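Local coordinates for protein malic enzyme (Entamoeba histolytica, PDB 3NV9) that catalyses the oxidative decarboxylation of malate to pyruvate with a nicotinamide cofactor, forms an entangled dimer and activates metronidazole, at the interface of chains A and B. Coordinates in Å, arbitrary orientation; residue numbers count along the deposited sequence, not the author numbering. Chains: chain A/B, Malic enzyme.

The interface of chains A and B. Residues chain A 58-59, 62-63; chain B 8-9, 32, 351-352.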
# COMPACT_ATOMS: atom_id res chain seq x y z
N PHE A 58 -18.27 13.36 12.25
CA PHE A 58 -18.90 12.29 11.48
C PHE A 58 -19.23 12.72 10.04
O PHE A 58 -18.87 12.02 9.07
CB PHE A 58 -20.18 11.79 12.22
CG PHE A 58 -21.04 10.83 11.38
CD1 PHE A 58 -20.82 9.42 11.44
CD2 PHE A 58 -21.98 11.34 10.48
CE1 PHE A 58 -21.59 8.55 10.63
CE2 PHE A 58 -22.75 10.47 9.67
CZ PHE A 58 -22.55 9.09 9.75
N ASN A 59 -19.88 13.88 9.88
CA ASN A 59 -20.28 14.30 8.56
C ASN A 59 -19.20 14.46 7.57
O ASN A 59 -19.48 14.36 6.36
CB ASN A 59 -21.18 15.52 8.57
CG ASN A 59 -22.47 15.22 9.26
OD1 ASN A 59 -23.21 14.31 8.87
ND2 ASN A 59 -22.72 15.94 10.35
N ASN A 62 -19.19 11.81 4.83
CA ASN A 62 -19.99 12.17 3.66
C ASN A 62 -19.24 12.86 2.53
O ASN A 62 -19.66 12.80 1.38
CB ASN A 62 -21.23 12.96 4.12
CG ASN A 62 -22.02 12.19 5.13
OD1 ASN A 62 -22.06 10.94 5.05
ND2 ASN A 62 -22.56 12.88 6.14
N ALA A 63 -18.09 13.46 2.84
CA ALA A 63 -17.23 14.00 1.79
C ALA A 63 -16.20 12.99 1.31
O ALA A 63 -15.77 12.99 0.14
CB ALA A 63 -16.51 15.29 2.27
N LEU B 8 -18.78 20.12 10.75
CA LEU B 8 -19.91 19.92 9.86
C LEU B 8 -21.19 19.41 10.53
O LEU B 8 -22.03 18.85 9.85
CB LEU B 8 -19.53 18.98 8.73
CG LEU B 8 -18.34 19.33 7.86
CD1 LEU B 8 -18.29 18.29 6.76
CD2 LEU B 8 -18.61 20.69 7.28
N SER B 9 -21.35 19.58 11.83
CA SER B 9 -22.44 18.94 12.54
C SER B 9 -23.79 19.66 12.40
O SER B 9 -24.79 19.19 12.90
CB SER B 9 -22.08 18.83 14.03
OG SER B 9 -21.65 20.08 14.56
N TYR B 32 -21.85 17.93 -0.51
CA TYR B 32 -20.83 16.89 -0.35
C TYR B 32 -20.06 16.58 -1.61
O TYR B 32 -18.89 16.26 -1.53
CB TYR B 32 -21.40 15.61 0.28
CG TYR B 32 -21.76 15.83 1.72
CD1 TYR B 32 -20.81 16.22 2.63
CD2 TYR B 32 -23.07 15.65 2.16
CE1 TYR B 32 -21.14 16.44 3.96
CE2 TYR B 32 -23.41 15.85 3.47
CZ TYR B 32 -22.44 16.24 4.37
OH TYR B 32 -22.76 16.43 5.67
N GLY B 351 -24.38 8.73 4.59
CA GLY B 351 -24.29 9.18 5.98
C GLY B 351 -25.02 10.45 6.31
O GLY B 351 -25.06 10.87 7.46
N ASP B 352 -25.61 11.10 5.30
CA ASP B 352 -26.40 12.33 5.55
C ASP B 352 -27.94 12.14 5.69
O ASP B 352 -28.69 13.11 5.77
CB ASP B 352 -26.07 13.45 4.55
CG ASP B 352 -26.32 13.03 3.13
OD1 ASP B 352 -26.34 11.82 2.94
OD2 ASP B 352 -26.51 13.90 2.22
O HOH W 1 -26.01 13.08 9.24
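A:Asn59 and A:Asn62, on a 3-10 turn (58-60) that runs into the short helix 61-64, present their side chains to helix 21-42 and two loop segments of chain B, with B:Leu8 in the positive-phi region (phi 56°). This patch belongs to the two-fold interface of the entangled dimer and recurs with the chains exchanged. A:Asn62 sits over the tyrosine: its CB lies above one face of the B:Tyr32 ring, 3.4 Å from the centroid, a CH-pi contact. Its CG is anti to the carbonyl carbon (chi1 -56°), which sends the amide past the ring to B:Gly351. There OD1 and ND2 of A:Asn62 pack against the B:Gly351 main chain, where the glycine has no side chain to stand between them. A:Asn59 crosses B:Tyr32 at a slant, amide and ring planes 32° apart, and its CB is 3.4 Å from the B:Tyr32 OH. An asparagine suits this place because its two ends serve different partners: A:Asn59 ND2 gives a weak, bent hydrogen bond (3.0 Å) to the carbonyl O of B:Leu8, while OD1 uses a water to reach B:Gly351 O. B:Leu8 adds an apolar contact, its CB 3.8 Å from A:Asn59 CB. A:Phe58 offers a flat aromatic rim to the same glycine carbonyl: B:Gly351 O lies in the ring plane at its edge, 3.2 Å from A:Phe58 CE2.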